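Local coordinates for protein 336aa long hypothetical dTDP-glucose 4,6-dehydratase (Pyrococcus horikoshii, PDB 2HUN) that binds NAD(+) in a Rossmann-type fold and probably acts as a dTDP-glucose 4,6-dehydratase, at residues 120-125 with 171-176; 108-113 with 160-165; 175-180 with 237-242. All coordinates share one frame; numbering follows the deposited sequence.

In the fold
From the N terminus, helix 96-116 supplies residues 108-113, strand 121-127 supplies residues 120-125, helix 150-168 supplies residues 160-165, and strand 172-182 supplies both 171-176 and 175-180. Contacts 1 and 2 therefore cross along the chain: contact 2 closes helix on helix over strand 121-127, while contact 1 closes strand on strand over helix 150-168. Their centres lie about 9 Å apart, with Phe122 against Leu109 and His124 against Val162, so the helix pair packs on the sheet. Contact 3 begins where contact 1 ends, sharing Ile175 and Thr176, and closes the excursion to strand 239-242. Together they join a helical layer to three adjacent parallel strands beside NAD.

Contact 1: residues 120-125 with 171-176; sequences VRFVHV and LNASIT
Phe122 and His124 share backbone hydrogen bonds with Asn172, Ser174 and Thr176: Phe122 N gives to Asn172 O at 2.9 Å and Ser174 N to Phe122 O, then His124 N to Ser174 O and Thr176 N to His124 O at 2.8 Å. At the N-terminal end a water bridges Val120 O and Asn172 N. This is the parallel pairing of two strands in the Rossmann-type sheet, and the intervening helix 150-168 makes it a beta-alpha-beta crossover.

The polar side chains gather on the face of Arg121, Asn172 and Ser174. A bend at chi2 (56°) turns the arginine's CD out of line. The guanidinium edge meets the serine, NH2 lying 2.8 Å from Ser174 OG nearly in plane; NH1 makes a weak bond to Asn172 OD1. Val230 O and Leu231 O of helix 220-233 bind NH2 and NE, so a long, multiply donating residue suits this buried place; Ser174 OG also hydrogen-bonds to Glu235 O. An alanine here would probably leave Ser174 OG and those helix carbonyls without these donors.

On the face of Phe122, Ala173, His124 and Ile175 the contacts are mainly between carbons: Ala173 CB, small enough to fit beside the ring, meets the edge of Phe122 at CD2, 3.5 Å away, while Ile175 CG1 lies alongside His124 CB. The imidazole NE2 bonds to Ser158.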
loop_
_atom_site.group_PDB
_atom_site.type_symbol
_atom_site.label_atom_id
_atom_site.label_comp_id
_atom_site.label_asym_id
_atom_site.label_seq_id
_atom_site.Cartn_x
_atom_site.Cartn_y
_atom_site.Cartn_z
ATOM N N VAL A 120 17.361 9.639 -11.679
ATOM C CA VAL A 120 17.243 8.389 -12.426
ATOM C C VAL A 120 15.780 8.128 -12.800
ATOM O O VAL A 120 14.875 8.420 -12.021
ATOM C CB VAL A 120 17.780 7.188 -11.596
ATOM C CG1 VAL A 120 16.801 6.828 -10.493
ATOM C CG2 VAL A 120 18.038 5.995 -12.504
ATOM N N ARG A 121 15.551 7.598 -13.997
ATOM C CA ARG A 121 14.194 7.293 -14.444
ATOM C C ARG A 121 13.815 5.936 -13.860
ATOM O O ARG A 121 14.455 4.931 -14.154
ATOM C CB ARG A 121 14.136 7.258 -15.972
ATOM C CG ARG A 121 12.791 6.813 -16.552
ATOM C CD ARG A 121 11.633 7.673 -16.064
ATOM N NE ARG A 121 10.367 7.220 -16.635
ATOM C CZ ARG A 121 9.176 7.432 -16.085
ATOM N NH1 ARG A 121 9.079 8.093 -14.940
ATOM N NH2 ARG A 121 8.078 6.982 -16.683
ATOM N N PHE A 122 12.768 5.912 -13.043
ATOM C CA PHE A 122 12.330 4.689 -12.375
ATOM C C PHE A 122 10.941 4.185 -12.775
ATOM O O PHE A 122 9.972 4.935 -12.754
ATOM C CB PHE A 122 12.377 4.936 -10.864
ATOM C CG PHE A 122 11.864 3.798 -10.030
ATOM C CD1 PHE A 122 12.456 2.540 -10.084
ATOM C CD2 PHE A 122 10.827 4.009 -9.136
ATOM C CE1 PHE A 122 12.017 1.509 -9.245
ATOM C CE2 PHE A 122 10.384 2.997 -8.301
ATOM C CZ PHE A 122 10.978 1.741 -8.351
ATOM N N VAL A 123 10.861 2.912 -13.151
ATOM C CA VAL A 123 9.591 2.296 -13.509
ATOM C C VAL A 123 9.351 1.132 -12.551
ATOM O O VAL A 123 10.132 0.185 -12.508
ATOM C CB VAL A 123 9.586 1.758 -14.954
ATOM C CG1 VAL A 123 8.330 0.926 -15.187
ATOM C CG2 VAL A 123 9.636 2.920 -15.948
ATOM N N HIS A 124 8.273 1.227 -11.780
ATOM C CA HIS A 124 7.882 0.206 -10.805
ATOM C C HIS A 124 6.827 -0.684 -11.461
ATOM O O HIS A 124 5.741 -0.205 -11.821
ATOM C CB HIS A 124 7.289 0.895 -9.566
ATOM C CG HIS A 124 6.854 -0.042 -8.484
ATOM N ND1 HIS A 124 7.745 -0.748 -7.704
ATOM C CD2 HIS A 124 5.622 -0.351 -8.018
ATOM C CE1 HIS A 124 7.080 -1.446 -6.801
ATOM N NE2 HIS A 124 5.789 -1.221 -6.970
ATOM N N VAL A 125 7.151 -1.969 -11.622
ATOM C CA VAL A 125 6.233 -2.929 -12.234
ATOM C C VAL A 125 5.327 -3.573 -11.171
ATOM O O VAL A 125 5.799 -4.132 -10.173
ATOM C CB VAL A 125 7.007 -4.034 -13.001
ATOM C CG1 VAL A 125 6.020 -4.968 -13.715
ATOM C CG2 VAL A 125 7.934 -3.396 -14.025
ATOM N N LEU A 171 11.116 12.591 -7.418
ATOM C CA LEU A 171 11.705 11.581 -8.278
ATOM C C LEU A 171 11.014 11.557 -9.641
ATOM O O LEU A 171 9.971 12.185 -9.833
ATOM C CB LEU A 171 11.582 10.210 -7.613
ATOM C CG LEU A 171 12.123 10.118 -6.184
ATOM C CD1 LEU A 171 11.988 8.695 -5.689
ATOM C CD2 LEU A 171 13.579 10.559 -6.144
ATOM N N ASN A 172 11.616 10.843 -10.587
ATOM C CA ASN A 172 11.066 10.689 -11.929
ATOM C C ASN A 172 10.657 9.224 -11.976
ATOM O O ASN A 172 11.388 8.388 -12.505
ATOM C CB ASN A 172 12.138 10.955 -12.991
ATOM C CG ASN A 172 11.570 10.994 -14.397
ATOM O OD1 ASN A 172 10.471 10.498 -14.652
ATOM N ND2 ASN A 172 12.327 11.576 -15.324
ATOM N N ALA A 173 9.490 8.917 -11.416
ATOM C CA ALA A 173 9.029 7.542 -11.353
ATOM C C ALA A 173 7.579 7.316 -11.753
ATOM O O ALA A 173 6.707 8.119 -11.437
ATOM C CB ALA A 173 9.251 7.009 -9.947
ATOM N N SER A 174 7.340 6.212 -12.454
ATOM C CA SER A 174 5.994 5.822 -12.868
ATOM C C SER A 174 5.772 4.385 -12.404
ATOM O O SER A 174 6.726 3.674 -12.090
ATOM C CB SER A 174 5.829 5.885 -14.387
ATOM O OG SER A 174 5.911 7.212 -14.865
ATOM N N ILE A 175 4.509 3.971 -12.359
ATOM C CA ILE A 175 4.140 2.625 -11.946
ATOM C C ILE A 175 3.330 1.984 -13.068
ATOM O O ILE A 175 2.509 2.648 -13.703
ATOM C CB ILE A 175 3.244 2.645 -10.679
ATOM C CG1 ILE A 175 4.021 3.188 -9.478
ATOM C CG2 ILE A 175 2.710 1.246 -10.389
ATOM C CD1 ILE A 175 3.131 3.475 -8.272
ATOM N N THR A 176 3.575 0.702 -13.323
ATOM C CA THR A 176 2.807 -0.016 -14.333
ATOM C C THR A 176 2.060 -1.173 -13.659
ATOM O O THR A 176 2.542 -1.750 -12.675
ATOM C CB THR A 176 3.713 -0.595 -15.451
ATOM O OG1 THR A 176 4.699 -1.462 -14.875
ATOM C CG2 THR A 176 4.413 0.529 -16.202
HETATM O O HOH W 1 13.798 9.347 -9.805
#

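Contact 2: residues 108-113 with 160-165; sequences TLLESI and MLVLGW
Leu110 and Trp165 join two neighbouring helices of the layer that covers one face of the Rossmann-type sheet. The axes of segments 108-113 and 160-165 run nearly parallel, 16° apart, at a closest approach of 10.4 Å, a spacing bridged by large side chains.

Leu110 points toward the other helix and reaches it with CB at its base and with the CD1 methyl at its tip. CB lies over one face of the indole, 4.1 Å from the centroid of its five-membered ring, in a CH-pi contact. Further out, CD1 meets Leu161 CB and Val162 CG2, each at 3.8 Å, and also rests against the backbone between these two residues. A leucine suits this place because its broad apolar end can touch a backbone and two side chains together.

The polar part of the contact is a single straight bond. Trp165 NE1 donates to Glu111 OE1 at 2.7 Å, with an angle of 173° at the hydrogen. The acceptor lies close to the indole plane, approached on its anti side, and the carboxylate stands almost perpendicular to the ring. Glu111 folds back at chi2 (-63°), placing CD close to the indole edge. Tryptophan thus offers a face to leucine and its N-H to a buried acid, whose OE2 has a second partner in the salt bridge to Arg114.

Pro95 of the second subunit packs against both Glu111 and Trp165, bringing the pair to the dimer interface. On the sheet side, Leu110 touches Phe122 and Val162 touches His124 of strand 121-127, while helix 66-74 packs against Leu109 and Ser112.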
loop_
_atom_site.group_PDB
_atom_site.type_symbol
_atom_site.label_atom_id
_atom_site.label_comp_id
_atom_site.label_asym_id
_atom_site.label_seq_id
_atom_site.Cartn_x
_atom_site.Cartn_y
_atom_site.Cartn_z
ATOM N N THR A 108 13.906 -0.107 -0.234
ATOM C CA THR A 108 15.357 -0.003 -0.359
ATOM C C THR A 108 15.772 0.622 -1.689
ATOM O O THR A 108 16.689 1.440 -1.743
ATOM C CB THR A 108 16.024 -1.389 -0.231
ATOM O OG1 THR A 108 15.566 -2.030 0.966
ATOM C CG2 THR A 108 17.543 -1.243 -0.165
ATOM N N LEU A 109 15.094 0.227 -2.760
ATOM C CA LEU A 109 15.384 0.763 -4.078
ATOM C C LEU A 109 15.050 2.256 -4.090
ATOM O O LEU A 109 15.819 3.064 -4.613
ATOM C CB LEU A 109 14.554 0.031 -5.136
ATOM C CG LEU A 109 15.037 0.159 -6.580
ATOM C CD1 LEU A 109 16.392 -0.529 -6.710
ATOM C CD2 LEU A 109 14.026 -0.475 -7.527
ATOM N N LEU A 110 13.906 2.616 -3.512
ATOM C CA LEU A 110 13.485 4.017 -3.458
ATOM C C LEU A 110 14.496 4.840 -2.658
ATOM O O LEU A 110 14.858 5.947 -3.047
ATOM C CB LEU A 110 12.084 4.134 -2.834
ATOM C CG LEU A 110 10.924 3.673 -3.733
ATOM C CD1 LEU A 110 9.618 3.600 -2.947
ATOM C CD2 LEU A 110 10.797 4.634 -4.909
ATOM N N GLU A 111 14.953 4.298 -1.537
ATOM C CA GLU A 111 15.925 5.012 -0.722
ATOM C C GLU A 111 17.230 5.215 -1.475
ATOM O O GLU A 111 17.792 6.309 -1.459
ATOM C CB GLU A 111 16.184 4.263 0.587
ATOM C CG GLU A 111 15.147 4.538 1.678
ATOM C CD GLU A 111 15.128 6.000 2.115
ATOM O OE1 GLU A 111 14.434 6.821 1.478
ATOM O OE2 GLU A 111 15.822 6.329 3.094
ATOM N N SER A 112 17.711 4.173 -2.149
ATOM C CA SER A 112 18.956 4.290 -2.896
ATOM C C SER A 112 18.798 5.339 -3.988
ATOM O O SER A 112 19.720 6.108 -4.265
ATOM C CB SER A 112 19.345 2.940 -3.513
ATOM O OG SER A 112 18.486 2.591 -4.583
ATOM N N ILE A 113 17.622 5.381 -4.604
ATOM C CA ILE A 113 17.375 6.354 -5.654
ATOM C C ILE A 113 17.376 7.796 -5.138
ATOM O O ILE A 113 18.047 8.656 -5.717
ATOM C CB ILE A 113 16.039 6.073 -6.378
ATOM C CG1 ILE A 113 16.194 4.837 -7.273
ATOM C CG2 ILE A 113 15.618 7.293 -7.193
ATOM C CD1 ILE A 113 14.899 4.368 -7.921
ATOM N N MET A 160 2.242 2.156 -3.007
ATOM C CA MET A 160 2.033 3.333 -2.172
ATOM C C MET A 160 3.345 4.033 -1.807
ATOM O O MET A 160 3.416 5.271 -1.817
ATOM C CB MET A 160 1.256 2.959 -0.893
ATOM C CG MET A 160 -0.162 2.449 -1.140
ATOM S SD MET A 160 -1.152 3.537 -2.212
ATOM C CE MET A 160 -0.893 2.827 -3.791
ATOM N N LEU A 161 4.380 3.254 -1.486
ATOM C CA LEU A 161 5.671 3.845 -1.133
ATOM C C LEU A 161 6.223 4.602 -2.333
ATOM O O LEU A 161 6.727 5.713 -2.196
ATOM C CB LEU A 161 6.676 2.771 -0.697
ATOM C CG LEU A 161 6.292 1.921 0.518
ATOM C CD1 LEU A 161 7.433 0.964 0.851
ATOM C CD2 LEU A 161 5.987 2.818 1.700
ATOM N N VAL A 162 6.117 4.005 -3.515
ATOM C CA VAL A 162 6.610 4.663 -4.717
ATOM C C VAL A 162 5.916 6.004 -4.948
ATOM O O VAL A 162 6.568 6.990 -5.274
ATOM C CB VAL A 162 6.431 3.776 -5.966
ATOM C CG1 VAL A 162 6.797 4.554 -7.216
ATOM C CG2 VAL A 162 7.318 2.551 -5.849
ATOM N N LEU A 163 4.598 6.042 -4.782
ATOM C CA LEU A 163 3.851 7.281 -4.977
ATOM C C LEU A 163 4.325 8.342 -3.981
ATOM O O LEU A 163 4.556 9.493 -4.347
ATOM C CB LEU A 163 2.353 7.026 -4.799
ATOM C CG LEU A 163 1.674 6.153 -5.869
ATOM C CD1 LEU A 163 0.218 5.897 -5.498
ATOM C CD2 LEU A 163 1.761 6.840 -7.214
ATOM N N GLY A 164 4.491 7.935 -2.729
ATOM C CA GLY A 164 4.922 8.851 -1.687
ATOM C C GLY A 164 6.329 9.388 -1.848
ATOM O O GLY A 164 6.553 10.596 -1.748
ATOM N N TRP A 165 7.281 8.493 -2.082
ATOM C CA TRP A 165 8.680 8.883 -2.254
ATOM C C TRP A 165 8.863 9.783 -3.476
ATOM O O TRP A 165 9.639 10.735 -3.448
ATOM C CB TRP A 165 9.559 7.637 -2.388
ATOM C CG TRP A 165 10.287 7.250 -1.118
ATOM C CD1 TRP A 165 11.636 7.280 -0.912
ATOM C CD2 TRP A 165 9.709 6.746 0.095
ATOM N NE1 TRP A 165 11.938 6.822 0.346
ATOM C CE2 TRP A 165 10.775 6.486 0.988
ATOM C CE3 TRP A 165 8.397 6.485 0.513
ATOM C CZ2 TRP A 165 10.570 5.976 2.275
ATOM C CZ3 TRP A 165 8.192 5.978 1.794
ATOM C CH2 TRP A 165 9.277 5.729 2.660
#

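Contact 3: residues 175-180 with 237-242; sequences ITRCTN and REIYNI. With NAD (nicotinamide-adenine-dinucleotide), chain C.
Ile175 pairs with Ile239, and the parallel register continues through Thr176 with Tyr240, Arg177 with Asn241 and Cys178 with Ile242, the strand axes 20° apart and 4.4 Å at closest approach. Backbone bonds alternate in donor: Tyr240 N to Ile175 O at 2.7 Å, Arg177 N to Tyr240 O, and Ile242 N to Arg177 O. Ile175 N to Glu238 O and Thr179 N to Ile242 O bound the series.

On the face of Ile175, Arg177, Ile239 and Asn241, the two isoleucines run alongside each other in a common direction, with Ile175 CB 4.0 Å from Ile239 CG1. The Arg177 chain is straight as far as NE, and its guanidinium lies under the Ile239 methyl, CD1 sitting 3.3 Å above the plane toward the rim. The methyl covers one face, while polar partners take the N-H groups: Asp159 forms a salt bridge with NH2, and Tyr131 OH accepts from NH1 while also bonding to Asn241 OD1. These partners probably offset the cost of burying the charge.

On the opposite face Ile242 carries the apolar contact. Its CB meets Cys178 CB at 3.9 Å, and its CD1 reaches Thr176 CB at 3.8 Å. Cys178 SG, placed between the backbone N and carbonyl carbon (chi1 67°), lies 3.4 Å from NAD C5N. The nicotinamide also meets backbone oxygen, with Thr179 O 3.2 Å from NAD C4N, so residues 178-180 help form the cofactor pocket; a residue as small as cysteine is consistent with so close an approach of the ring.

Helix 220-233 packs on Thr176, Cys178 and Ile242, and helix 150-168 covers Ile175 from the other face. Beyond the pair, strand 121-127 continues the sheet past Thr176, while strand 215-219 lies against Thr179 and Asn180.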
loop_
_atom_site.group_PDB
_atom_site.type_symbol
_atom_site.label_atom_id
_atom_site.label_comp_id
_atom_site.label_asym_id
_atom_site.label_seq_id
_atom_site.Cartn_x
_atom_site.Cartn_y
_atom_site.Cartn_z
ATOM N N ILE A 175 4.509 3.971 -12.359
ATOM C CA ILE A 175 4.140 2.625 -11.946
ATOM C C ILE A 175 3.330 1.984 -13.068
ATOM O O ILE A 175 2.509 2.648 -13.703
ATOM C CB ILE A 175 3.244 2.645 -10.679
ATOM C CG1 ILE A 175 4.021 3.188 -9.478
ATOM C CG2 ILE A 175 2.710 1.246 -10.389
ATOM C CD1 ILE A 175 3.131 3.475 -8.272
ATOM N N THR A 176 3.575 0.702 -13.323
ATOM C CA THR A 176 2.807 -0.016 -14.333
ATOM C C THR A 176 2.060 -1.173 -13.659
ATOM O O THR A 176 2.542 -1.750 -12.675
ATOM C CB THR A 176 3.713 -0.595 -15.451
ATOM O OG1 THR A 176 4.699 -1.462 -14.875
ATOM C CG2 THR A 176 4.413 0.529 -16.202
ATOM N N ARG A 177 0.880 -1.492 -14.177
ATOM C CA ARG A 177 0.079 -2.598 -13.658
ATOM C C ARG A 177 -0.464 -3.351 -14.866
ATOM O O ARG A 177 -1.220 -2.798 -15.674
ATOM C CB ARG A 177 -1.074 -2.078 -12.778
ATOM C CG ARG A 177 -0.633 -1.575 -11.403
ATOM C CD ARG A 177 -1.762 -0.858 -10.681
ATOM N NE ARG A 177 -1.373 -0.368 -9.358
ATOM C CZ ARG A 177 -2.048 0.576 -8.702
ATOM N NH1 ARG A 177 -3.128 1.115 -9.258
ATOM N NH2 ARG A 177 -1.654 0.975 -7.499
ATOM N N CYS A 178 -0.076 -4.615 -14.989
ATOM C CA CYS A 178 -0.495 -5.421 -16.125
ATOM C C CYS A 178 -1.239 -6.691 -15.731
ATOM O O CYS A 178 -1.150 -7.163 -14.595
ATOM C CB CYS A 178 0.729 -5.818 -16.949
ATOM S SG CYS A 178 1.810 -6.941 -16.038
ATOM N N THR A 179 -1.944 -7.251 -16.705
ATOM C CA THR A 179 -2.707 -8.469 -16.507
ATOM C C THR A 179 -1.784 -9.674 -16.664
ATOM O O THR A 179 -0.567 -9.550 -16.547
ATOM C CB THR A 179 -3.856 -8.558 -17.530
ATOM O OG1 THR A 179 -3.312 -8.597 -18.852
ATOM C CG2 THR A 179 -4.757 -7.341 -17.408
ATOM N N ASN A 180 -2.359 -10.834 -16.953
ATOM C CA ASN A 180 -1.580 -12.059 -17.092
ATOM C C ASN A 180 -0.685 -12.115 -18.325
ATOM O O ASN A 180 -1.161 -11.971 -19.448
ATOM C CB ASN A 180 -2.523 -13.255 -17.095
ATOM C CG ASN A 180 -3.434 -13.267 -15.896
ATOM O OD1 ASN A 180 -2.997 -13.513 -14.769
ATOM N ND2 ASN A 180 -4.713 -12.978 -16.126
ATOM N N ARG A 237 4.956 10.266 -11.227
ATOM C CA ARG A 237 3.809 10.293 -10.321
ATOM C C ARG A 237 2.557 9.652 -10.922
ATOM O O ARG A 237 1.492 9.676 -10.305
ATOM C CB ARG A 237 3.483 11.740 -9.919
ATOM C CG ARG A 237 4.692 12.509 -9.418
ATOM C CD ARG A 237 4.381 13.953 -9.022
ATOM N NE ARG A 237 5.570 14.584 -8.452
ATOM C CZ ARG A 237 5.567 15.719 -7.760
ATOM N NH1 ARG A 237 4.431 16.368 -7.546
ATOM N NH2 ARG A 237 6.703 16.203 -7.272
ATOM N N GLU A 238 2.680 9.072 -12.111
ATOM C CA GLU A 238 1.532 8.448 -12.773
ATOM C C GLU A 238 1.556 6.920 -12.816
ATOM O O GLU A 238 2.607 6.301 -12.977
ATOM C CB GLU A 238 1.402 8.948 -14.216
ATOM C CG GLU A 238 1.138 10.435 -14.387
ATOM C CD GLU A 238 -0.195 10.874 -13.807
ATOM O OE1 GLU A 238 -1.065 10.007 -13.584
ATOM O OE2 GLU A 238 -0.379 12.090 -13.587
ATOM N N ILE A 239 0.376 6.322 -12.679
ATOM C CA ILE A 239 0.235 4.879 -12.753
ATOM C C ILE A 239 -0.347 4.565 -14.134
ATOM O O ILE A 239 -1.216 5.295 -14.637
ATOM C CB ILE A 239 -0.718 4.339 -11.661
ATOM C CG1 ILE A 239 -0.162 4.670 -10.272
ATOM C CG2 ILE A 239 -0.884 2.823 -11.813
ATOM C CD1 ILE A 239 -1.009 4.129 -9.133
ATOM N N TYR A 240 0.140 3.491 -14.748
ATOM C CA TYR A 240 -0.320 3.090 -16.069
ATOM C C TYR A 240 -0.777 1.629 -16.105
ATOM O O TYR A 240 0.034 0.715 -15.946
ATOM C CB TYR A 240 0.803 3.284 -17.104
ATOM C CG TYR A 240 1.184 4.724 -17.371
ATOM C CD1 TYR A 240 0.439 5.518 -18.248
ATOM C CD2 TYR A 240 2.294 5.294 -16.743
ATOM C CE1 TYR A 240 0.796 6.851 -18.497
ATOM C CE2 TYR A 240 2.655 6.615 -16.980
ATOM C CZ TYR A 240 1.909 7.386 -17.856
ATOM O OH TYR A 240 2.288 8.681 -18.095
ATOM N N ASN A 241 -2.075 1.413 -16.308
ATOM C CA ASN A 241 -2.612 0.058 -16.402
ATOM C C ASN A 241 -2.216 -0.441 -17.783
ATOM O O ASN A 241 -2.185 0.333 -18.735
ATOM C CB ASN A 241 -4.149 0.033 -16.335
ATOM C CG ASN A 241 -4.698 0.118 -14.924
ATOM O OD1 ASN A 241 -4.005 -0.151 -13.933
ATOM N ND2 ASN A 241 -5.975 0.470 -14.827
ATOM N N ILE A 242 -1.944 -1.736 -17.896
ATOM C CA ILE A 242 -1.573 -2.336 -19.177
ATOM C C ILE A 242 -2.386 -3.617 -19.348
ATOM O O ILE A 242 -2.233 -4.562 -18.572
ATOM C CB ILE A 242 -0.070 -2.699 -19.225
ATOM C CG1 ILE A 242 0.782 -1.464 -18.905
ATOM C CG2 ILE A 242 0.283 -3.236 -20.604
ATOM C CD1 ILE A 242 2.277 -1.758 -18.771
HETATM P PA NAD C . 9.189 -14.456 -11.804
HETATM O O1A NAD C . 8.785 -15.142 -10.567
HETATM O O2A NAD C . 9.347 -15.240 -13.061
HETATM O O5B NAD C . 10.597 -13.746 -11.512
HETATM C C5B NAD C . 10.818 -12.842 -10.419
HETATM C C4B NAD C . 12.322 -12.545 -10.481
HETATM O O4B NAD C . 12.688 -11.596 -9.461
HETATM C C3B NAD C . 13.161 -13.830 -10.223
HETATM O O3B NAD C . 14.225 -13.933 -11.183
HETATM C C2B NAD C . 13.612 -13.661 -8.760
HETATM O O2B NAD C . 14.813 -14.333 -8.384
HETATM C C1B NAD C . 13.710 -12.140 -8.631
HETATM N N9A NAD C . 13.523 -11.637 -7.253
HETATM C C8A NAD C . 12.501 -11.870 -6.408
HETATM N N7A NAD C . 12.721 -11.226 -5.263
HETATM C C5A NAD C . 13.877 -10.577 -5.359
HETATM C C6A NAD C . 14.635 -9.741 -4.492
HETATM N N6A NAD C . 14.251 -9.432 -3.261
HETATM N N1A NAD C . 15.857 -9.233 -4.992
HETATM C C2A NAD C . 16.286 -9.554 -6.288
HETATM N N3A NAD C . 15.573 -10.343 -7.103
HETATM C C4A NAD C . 14.395 -10.837 -6.640
HETATM O O3 NAD C . 7.985 -13.461 -12.096
HETATM P PN NAD C . 7.599 -12.429 -13.233
HETATM O O1N NAD C . 6.291 -12.968 -13.707
HETATM O O2N NAD C . 8.643 -12.328 -14.274
HETATM O O5D NAD C . 7.257 -11.058 -12.448
HETATM C C5D NAD C . 7.897 -9.805 -12.705
HETATM C C4D NAD C . 7.030 -8.668 -12.105
HETATM O O4D NAD C . 5.822 -8.493 -12.864
HETATM C C3D NAD C . 6.639 -8.932 -10.645
HETATM O O3D NAD C . 6.801 -7.697 -9.899
HETATM C C2D NAD C . 5.148 -9.363 -10.744
HETATM O O2D NAD C . 4.453 -9.000 -9.548
HETATM C C1D NAD C . 4.691 -8.602 -11.979
HETATM N N1N NAD C . 3.568 -9.220 -12.714
HETATM C C2N NAD C . 3.697 -10.467 -13.412
HETATM C C3N NAD C . 2.582 -10.980 -14.098
HETATM C C7N NAD C . 2.651 -12.311 -14.880
HETATM O O7N NAD C . 1.700 -12.624 -15.607
HETATM N N7N NAD C . 3.728 -13.080 -14.771
HETATM C C4N NAD C . 1.353 -10.271 -14.093
HETATM C C5N NAD C . 1.245 -9.048 -13.399
HETATM C C6N NAD C . 2.343 -8.510 -12.708
#